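Long-range contact in fimbrial structural subunit (Actinomyces naeslundii, PDB 3QDH), which forms the shaft of type 2 fimbriae and mediates adhesion to streptococci and host cells during oral biofilm development: residues A[20-34]-A[99-113]. Residues are numbered along the deposited sequence; the frame is centred on the assembly and turned at random.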
ATOM      1  N   VAL A  20       2.769  -9.086  -4.248  1.00 27.43           N
ATOM      2  CA  VAL A  20       2.048  -8.482  -5.360  1.00 27.56           C
ATOM      3  C   VAL A  20       0.583  -8.954  -5.376  1.00 27.86           C
ATOM      4  O   VAL A  20       0.294 -10.134  -5.136  1.00 27.93           O
ATOM      5  CB  VAL A  20       2.779  -8.777  -6.709  1.00 27.84           C
ATOM      6  CG1 VAL A  20       2.900 -10.292  -6.974  1.00 27.56           C
ATOM      7  CG2 VAL A  20       2.120  -8.074  -7.869  1.00 27.59           C
ATOM      8  N   GLY A  21      -0.331  -8.025  -5.640  1.00 27.53           N
ATOM      9  CA  GLY A  21      -1.767  -8.309  -5.570  1.00 27.66           C
ATOM     10  C   GLY A  21      -2.381  -7.895  -4.248  1.00 27.55           C
ATOM     11  O   GLY A  21      -3.601  -7.969  -4.076  1.00 28.09           O
ATOM     12  N   SER A  22      -1.533  -7.486  -3.303  1.00 27.22           N
ATOM     13  CA  SER A  22      -1.983  -6.919  -2.033  1.00 26.84           C
ATOM     14  C   SER A  22      -2.317  -5.436  -2.211  1.00 26.02           C
ATOM     15  O   SER A  22      -1.840  -4.780  -3.145  1.00 25.95           O
ATOM     16  CB  SER A  22      -0.899  -7.055  -0.963  1.00 26.96           C
ATOM     17  OG  SER A  22      -0.605  -8.414  -0.682  1.00 29.43           O
ATOM     18  N   LEU A  23      -3.134  -4.908  -1.307  1.00 25.15           N
ATOM     19  CA  LEU A  23      -3.372  -3.466  -1.271  1.00 23.97           C
ATOM     20  C   LEU A  23      -2.230  -2.733  -0.571  1.00 22.93           C
ATOM     21  O   LEU A  23      -1.610  -3.263   0.353  1.00 22.89           O
ATOM     22  CB  LEU A  23      -4.690  -3.158  -0.545  1.00 24.14           C
ATOM     23  CG  LEU A  23      -5.989  -3.665  -1.172  1.00 24.23           C
ATOM     24  CD1 LEU A  23      -7.131  -3.535  -0.184  1.00 25.43           C
ATOM     25  CD2 LEU A  23      -6.305  -2.931  -2.466  1.00 24.15           C
ATOM     26  N   ILE A  24      -1.933  -1.519  -1.027  1.00 21.93           N
ATOM     27  CA  ILE A  24      -1.215  -0.566  -0.182  1.00 20.50           C
ATOM     28  C   ILE A  24      -2.263   0.454   0.251  1.00 19.53           C
ATOM     29  O   ILE A  24      -3.025   0.952  -0.579  1.00 18.75           O
ATOM     30  CB  ILE A  24      -0.049   0.165  -0.910  1.00 21.02           C
ATOM     31  CG1 ILE A  24       1.039  -0.820  -1.355  1.00 20.65           C
ATOM     32  CG2 ILE A  24       0.575   1.215   0.005  1.00 20.55           C
ATOM     33  CD1 ILE A  24       2.167  -0.168  -2.168  1.00 22.32           C
ATOM     34  N   LYS A  25      -2.307   0.721   1.553  1.00 18.59           N
ATOM     35  CA  LYS A  25      -3.249   1.670   2.134  1.00 17.95           C
ATOM     36  C   LYS A  25      -2.530   2.886   2.706  1.00 17.37           C
ATOM     37  O   LYS A  25      -1.585   2.757   3.497  1.00 16.77           O
ATOM     38  CB  LYS A  25      -4.108   0.989   3.214  1.00 17.85           C
ATOM     39  CG  LYS A  25      -5.161   0.076   2.616  1.00 19.36           C
ATOM     40  CD  LYS A  25      -6.096  -0.503   3.663  1.00 21.49           C
ATOM     41  CE  LYS A  25      -7.051  -1.497   3.019  1.00 23.32           C
ATOM     42  NZ  LYS A  25      -8.171  -1.831   3.941  1.00 24.63           N
ATOM     43  N   PHE A  26      -2.997   4.062   2.289  1.00 16.81           N
ATOM     44  CA  PHE A  26      -2.393   5.332   2.673  1.00 16.81           C
ATOM     45  C   PHE A  26      -3.371   6.173   3.482  1.00 16.00           C
ATOM     46  O   PHE A  26      -4.270   6.780   2.895  1.00 16.29           O
ATOM     47  CB  PHE A  26      -2.044   6.173   1.440  1.00 16.18           C
ATOM     48  CG  PHE A  26      -1.078   5.540   0.475  1.00 17.15           C
ATOM     49  CD1 PHE A  26       0.279   5.431   0.783  1.00 17.99           C
ATOM     50  CD2 PHE A  26      -1.511   5.136  -0.786  1.00 16.90           C
ATOM     51  CE1 PHE A  26       1.181   4.882  -0.131  1.00 18.29           C
ATOM     52  CE2 PHE A  26      -0.610   4.588  -1.716  1.00 19.12           C
ATOM     53  CZ  PHE A  26       0.734   4.461  -1.384  1.00 17.32           C
ATOM     54  N   PRO A  27      -3.187   6.243   4.812  1.00 16.39           N
ATOM     55  CA  PRO A  27      -3.948   7.203   5.623  1.00 16.11           C
ATOM     56  C   PRO A  27      -3.581   8.651   5.274  1.00 16.07           C
ATOM     57  O   PRO A  27      -2.395   9.004   5.215  1.00 16.21           O
ATOM     58  CB  PRO A  27      -3.557   6.843   7.067  1.00 15.89           C
ATOM     59  CG  PRO A  27      -3.001   5.460   6.985  1.00 16.94           C
ATOM     60  CD  PRO A  27      -2.332   5.382   5.646  1.00 16.11           C
ATOM     61  N   VAL A  28      -4.602   9.460   4.987  1.00 15.67           N
ATOM     62  CA  VAL A  28      -4.425  10.860   4.615  1.00 15.38           C
ATOM     63  C   VAL A  28      -5.294  11.686   5.556  1.00 15.88           C
ATOM     64  O   VAL A  28      -6.454  11.330   5.795  1.00 15.50           O
ATOM     65  CB  VAL A  28      -4.830  11.124   3.121  1.00 15.33           C
ATOM     66  CG1 VAL A  28      -4.953  12.619   2.839  1.00 15.22           C
ATOM     67  CG2 VAL A  28      -3.822  10.484   2.155  1.00 14.33           C
ATOM     68  N   SER A  29      -4.744  12.760   6.114  1.00 16.28           N
ATOM     69  CA  SER A  29      -5.530  13.615   7.009  1.00 17.13           C
ATOM     70  C   SER A  29      -5.192  15.108   6.918  1.00 16.78           C
ATOM     71  O   SER A  29      -4.066  15.496   6.606  1.00 16.49           O
ATOM     72  CB  SER A  29      -5.471  13.122   8.468  1.00 17.29           C
ATOM     73  OG  SER A  29      -4.207  13.366   9.041  1.00 20.53           O
ATOM     74  N   SER A  30      -6.201  15.932   7.193  1.00 16.47           N
ATOM     75  CA  SER A  30      -6.048  17.376   7.228  1.00 16.39           C
ATOM     76  C   SER A  30      -6.804  17.926   8.441  1.00 16.01           C
ATOM     77  O   SER A  30      -7.982  17.604   8.653  1.00 14.95           O
ATOM     78  CB  SER A  30      -6.595  17.987   5.930  1.00 17.04           C
ATOM     79  OG  SER A  30      -6.387  19.392   5.912  1.00 18.99           O
ATOM     80  N   THR A  31      -6.126  18.738   9.245  1.00 15.36           N
ATOM     81  CA  THR A  31      -6.768  19.336  10.416  1.00 15.33           C
ATOM     82  C   THR A  31      -7.709  20.447   9.951  1.00 15.18           C
ATOM     83  O   THR A  31      -7.299  21.343   9.221  1.00 13.80           O
ATOM     84  CB  THR A  31      -5.730  19.901  11.402  1.00 16.15           C
ATOM     85  OG1 THR A  31      -4.927  18.828  11.911  1.00 16.32           O
ATOM     86  CG2 THR A  31      -6.430  20.606  12.571  1.00 15.25           C
ATOM     87  N   ALA A  32      -8.978  20.366  10.362  1.00 14.97           N
ATOM     88  CA  ALA A  32      -9.965  21.370   9.977  1.00 15.27           C
ATOM     89  C   ALA A  32      -9.643  22.729  10.610  1.00 16.27           C
ATOM     90  O   ALA A  32      -9.415  22.819  11.826  1.00 16.47           O
ATOM     91  CB  ALA A  32     -11.383  20.904  10.353  1.00 15.25           C
ATOM     92  N   PRO A  33      -9.607  23.795   9.789  1.00 16.96           N
ATOM     93  CA  PRO A  33      -9.343  25.138  10.308  1.00 17.25           C
ATOM     94  C   PRO A  33     -10.462  25.634  11.224  1.00 17.65           C
ATOM     95  O   PRO A  33     -11.562  25.074  11.233  1.00 16.56           O
ATOM     96  CB  PRO A  33      -9.287  26.005   9.044  1.00 17.17           C
ATOM     97  CG  PRO A  33     -10.082  25.277   8.051  1.00 17.87           C
ATOM     98  CD  PRO A  33      -9.891  23.807   8.343  1.00 16.76           C
ATOM     99  N   THR A  34     -10.159  26.680  11.985  1.00 18.47           N
ATOM    100  CA  THR A  34     -11.143  27.367  12.803  1.00 19.80           C
ATOM    101  C   THR A  34     -11.716  28.510  11.972  1.00 20.10           C
ATOM    102  O   THR A  34     -11.020  29.476  11.674  1.00 20.48           O
ATOM    103  CB  THR A  34     -10.501  27.886  14.109  1.00 20.06           C
ATOM    104  OG1 THR A  34      -9.878  26.786  14.782  1.00 22.07           O
ATOM    105  CG2 THR A  34     -11.552  28.479  15.021  1.00 21.49           C
ATOM    106  N   PRO A  99     -13.835  22.489  14.400  1.00 15.72           N
ATOM    107  CA  PRO A  99     -12.516  23.090  14.220  1.00 15.62           C
ATOM    108  C   PRO A  99     -11.434  22.345  15.008  1.00 16.06           C
ATOM    109  O   PRO A  99     -11.694  21.891  16.124  1.00 15.92           O
ATOM    110  CB  PRO A  99     -12.699  24.505  14.774  1.00 15.94           C
ATOM    111  CG  PRO A  99     -13.839  24.375  15.753  1.00 16.40           C
ATOM    112  CD  PRO A  99     -14.753  23.398  15.114  1.00 16.12           C
ATOM    113  N   GLY A 100     -10.250  22.198  14.409  1.00 15.80           N
ATOM    114  CA  GLY A 100      -9.139  21.471  15.032  1.00 16.21           C
ATOM    115  C   GLY A 100      -9.206  19.950  14.950  1.00 16.19           C
ATOM    116  O   GLY A 100      -8.301  19.259  15.429  1.00 15.81           O
ATOM    117  N   LYS A 101     -10.275  19.417  14.360  1.00 15.96           N
ATOM    118  CA  LYS A 101     -10.427  17.970  14.250  1.00 15.81           C
ATOM    119  C   LYS A 101      -9.925  17.465  12.909  1.00 15.87           C
ATOM    120  O   LYS A 101     -10.035  18.166  11.888  1.00 15.37           O
ATOM    121  CB  LYS A 101     -11.884  17.538  14.466  1.00 16.62           C
ATOM    122  CG  LYS A 101     -12.529  18.047  15.775  1.00 18.00           C
ATOM    123  CD  LYS A 101     -11.927  17.399  17.026  1.00 21.52           C
ATOM    124  CE  LYS A 101     -12.721  17.805  18.275  1.00 23.35           C
ATOM    125  NZ  LYS A 101     -11.850  17.898  19.481  1.00 25.98           N
ATOM    126  N   LYS A 102      -9.400  16.241  12.902  1.00 15.36           N
ATOM    127  CA  LYS A 102      -8.878  15.661  11.663  1.00 16.09           C
ATOM    128  C   LYS A 102      -9.926  15.092  10.716  1.00 15.21           C
ATOM    129  O   LYS A 102     -10.752  14.250  11.096  1.00 14.73           O
ATOM    130  CB  LYS A 102      -7.786  14.628  11.951  1.00 16.69           C
ATOM    131  CG  LYS A 102      -6.454  15.262  12.334  1.00 19.35           C
ATOM    132  CD  LYS A 102      -5.428  14.199  12.726  1.00 25.57           C
ATOM    133  CE  LYS A 102      -4.275  14.828  13.506  1.00 28.64           C
ATOM    134  NZ  LYS A 102      -3.550  13.813  14.341  1.00 31.88           N
ATOM    135  N   VAL A 103      -9.881  15.583   9.477  1.00 14.92           N
ATOM    136  CA  VAL A 103     -10.651  15.045   8.368  1.00 14.23           C
ATOM    137  C   VAL A 103      -9.727  14.076   7.630  1.00 14.76           C
ATOM    138  O   VAL A 103      -8.632  14.472   7.211  1.00 14.49           O
ATOM    139  CB  VAL A 103     -11.060  16.153   7.374  1.00 14.28           C
ATOM    140  CG1 VAL A 103     -11.993  15.580   6.323  1.00 14.36           C
ATOM    141  CG2 VAL A 103     -11.698  17.367   8.106  1.00 14.07           C
ATOM    142  N   SER A 104     -10.162  12.828   7.461  1.00 14.57           N
ATOM    143  CA  SER A 104      -9.279  11.797   6.915  1.00 15.40           C
ATOM    144  C   SER A 104      -9.953  10.777   6.001  1.00 15.83           C
ATOM    145  O   SER A 104     -11.177  10.639   5.980  1.00 15.87           O
ATOM    146  CB  SER A 104      -8.528  11.081   8.055  1.00 15.22           C
ATOM    147  OG  SER A 104      -9.427  10.393   8.903  1.00 18.37           O
ATOM    148  N   ALA A 105      -9.127  10.078   5.226  1.00 15.49           N
ATOM    149  CA  ALA A 105      -9.551   8.919   4.472  1.00 15.75           C
ATOM    150  C   ALA A 105      -8.335   8.042   4.222  1.00 16.57           C
ATOM    151  O   ALA A 105      -7.199   8.484   4.386  1.00 16.42           O
ATOM    152  CB  ALA A 105     -10.195   9.332   3.158  1.00 15.16           C
ATOM    153  N   VAL A 106      -8.578   6.797   3.836  1.00 17.24           N
ATOM    154  CA  VAL A 106      -7.491   5.883   3.499  1.00 17.58           C
ATOM    155  C   VAL A 106      -7.558   5.632   1.997  1.00 18.03           C
ATOM    156  O   VAL A 106      -8.490   4.982   1.515  1.00 18.14           O
ATOM    157  CB  VAL A 106      -7.604   4.552   4.285  1.00 17.89           C
ATOM    158  CG1 VAL A 106      -6.515   3.565   3.854  1.00 18.16           C
ATOM    159  CG2 VAL A 106      -7.526   4.799   5.796  1.00 17.48           C
ATOM    160  N   PHE A 107      -6.591   6.165   1.255  1.00 18.01           N
ATOM    161  CA  PHE A 107      -6.511   5.908  -0.179  1.00 18.23           C
ATOM    162  C   PHE A 107      -5.793   4.590  -0.392  1.00 18.98           C
ATOM    163  O   PHE A 107      -4.930   4.216   0.408  1.00 19.33           O
ATOM    164  CB  PHE A 107      -5.809   7.061  -0.900  1.00 18.11           C
ATOM    165  CG  PHE A 107      -6.586   8.347  -0.856  1.00 17.63           C
ATOM    166  CD1 PHE A 107      -7.418   8.704  -1.907  1.00 17.47           C
ATOM    167  CD2 PHE A 107      -6.523   9.179   0.268  1.00 17.19           C
ATOM    168  CE1 PHE A 107      -8.157   9.884  -1.858  1.00 18.54           C
ATOM    169  CE2 PHE A 107      -7.248  10.361   0.325  1.00 16.91           C
ATOM    170  CZ  PHE A 107      -8.068  10.717  -0.742  1.00 17.49           C
ATOM    171  N   GLN A 108      -6.148   3.880  -1.459  1.00 19.28           N
ATOM    172  CA  GLN A 108      -5.631   2.530  -1.643  1.00 20.07           C
ATOM    173  C   GLN A 108      -5.660   2.056  -3.082  1.00 19.96           C
ATOM    174  O   GLN A 108      -6.423   2.555  -3.906  1.00 19.67           O
ATOM    175  CB  GLN A 108      -6.399   1.544  -0.754  1.00 20.20           C
ATOM    176  CG  GLN A 108      -7.892   1.556  -0.994  1.00 21.51           C
ATOM    177  CD  GLN A 108      -8.649   0.831   0.097  1.00 24.43           C
ATOM    178  OE1 GLN A 108      -8.623   1.230   1.269  1.00 27.30           O
ATOM    179  NE2 GLN A 108      -9.335  -0.233  -0.281  1.00 24.36           N
ATOM    180  N   GLY A 109      -4.824   1.068  -3.369  1.00 20.52           N
ATOM    181  CA  GLY A 109      -4.784   0.449  -4.684  1.00 21.57           C
ATOM    182  C   GLY A 109      -4.092  -0.896  -4.575  1.00 22.53           C
ATOM    183  O   GLY A 109      -3.401  -1.166  -3.591  1.00 22.40           O
ATOM    184  N   LYS A 110      -4.286  -1.735  -5.582  1.00 23.56           N
ATOM    185  CA  LYS A 110      -3.692  -3.074  -5.610  1.00 25.24           C
ATOM    186  C   LYS A 110      -2.341  -3.035  -6.327  1.00 25.41           C
ATOM    187  O   LYS A 110      -2.245  -2.495  -7.427  1.00 25.91           O
ATOM    188  CB  LYS A 110      -4.635  -4.043  -6.326  1.00 25.26           C
ATOM    189  CG  LYS A 110      -4.252  -5.508  -6.171  1.00 27.54           C
ATOM    190  CD  LYS A 110      -5.318  -6.448  -6.730  1.00 29.49           C
ATOM    191  CE  LYS A 110      -5.006  -6.867  -8.159  1.00 31.44           C
ATOM    192  NZ  LYS A 110      -5.923  -7.958  -8.614  1.00 32.93           N
ATOM    193  N   VAL A 111      -1.311  -3.605  -5.708  1.00 26.49           N
ATOM    194  CA  VAL A 111       0.043  -3.590  -6.285  1.00 27.54           C
ATOM    195  C   VAL A 111       0.091  -4.572  -7.452  1.00 28.43           C
ATOM    196  O   VAL A 111      -0.186  -5.761  -7.276  1.00 28.36           O
ATOM    197  CB  VAL A 111       1.133  -3.975  -5.250  1.00 27.71           C
ATOM    198  CG1 VAL A 111       2.532  -3.936  -5.886  1.00 28.52           C
ATOM    199  CG2 VAL A 111       1.097  -3.050  -4.063  1.00 27.41           C
ATOM    200  N   THR A 112       0.430  -4.068  -8.634  1.00 29.20           N
ATOM    201  CA  THR A 112       0.512  -4.907  -9.830  1.00 30.54           C
ATOM    202  C   THR A 112       1.938  -5.413 -10.078  1.00 31.17           C
ATOM    203  O   THR A 112       2.129  -6.536 -10.564  1.00 31.49           O
ATOM    204  CB  THR A 112      -0.031  -4.190 -11.085  1.00 30.54           C
ATOM    205  OG1 THR A 112       0.705  -2.984 -11.317  1.00 30.75           O
ATOM    206  CG2 THR A 112      -1.513  -3.857 -10.919  1.00 31.00           C
ATOM    207  N   GLU A 113       2.924  -4.582  -9.740  1.00 31.48           N
ATOM    208  CA  GLU A 113       4.346  -4.913  -9.915  1.00 32.41           C
ATOM    209  C   GLU A 113       5.255  -3.858  -9.281  1.00 32.39           C
ATOM    210  O   GLU A 113       4.831  -2.726  -9.029  1.00 31.91           O
ATOM    211  CB  GLU A 113       4.694  -5.081 -11.400  1.00 32.58           C
ATOM    212  CG  GLU A 113       4.614  -3.794 -12.212  1.00 34.67           C
ATOM    213  CD  GLU A 113       4.754  -4.029 -13.698  1.00 36.82           C
ATOM    214  OE1 GLU A 113       5.284  -5.088 -14.098  1.00 39.21           O
ATOM    215  OE2 GLU A 113       4.330  -3.150 -14.473  1.00 37.78           O
TER
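Phe26 and Phe107 form a hydrogen-bonded pair in the antiparallel ladder joining strands 23-31 and 102-111. Phe26 N gives Phe107 O a nearly straight bond of 2.7 Å (168° at the hydrogen), and Phe107 N returns a bond to Phe26 O. The same two-way pairing recurs at Ile24-Gly109, where the bond back to Ile24 O is weak, Val28-Ala105 and Ser30-Val103. At the two ends of the ladder, Gly100 N bonds Ala32 O, and Gly21 N bonds Val111 O at 2.8 Å. Gly21 has backbone angles at which a side chain would strike the preceding carbonyl.

The face turned to the interior is largely apolar; Ser30 also lies on it, its OG hydrogen-bonded to Ser5 O. With CG beside its own backbone N (chi1 -66°), the Phe107 ring meets Val28, whose CG2 lies 3.5 Å from Phe107 CD2. Ile24 CG1 touches Val111 CG2 at 3.5 Å, and both side chains reach Trp158 of strand 154-165. Strands 39-49 and 82-87 pack against Phe107 and Val103.

The other face is mixed. Lys25 and Gln108 run side by side: Lys25 CG packs on Gln108 CB, and the Lys25 CE methylene makes a van der Waals contact, not a hydrogen bond, with Gln108 OE1 at 3.6 Å; that oxygen is hydrogen-bonded to Thr60. Lys25 CB also rests on Val106 CG1 at 3.6 Å. Ser29 and Ser104 meet through CB atoms 3.7 Å apart, small residues suited to the close approach of a non-hydrogen-bonded pair.

Backbone bonds thus set the register, while one face is mostly apolar and the other mixes polar ends with aliphatic stems, in the Sgo0707 N2-like domain, probably the CnaA-type (Ig-like) module of this C-terminal two-domain fragment.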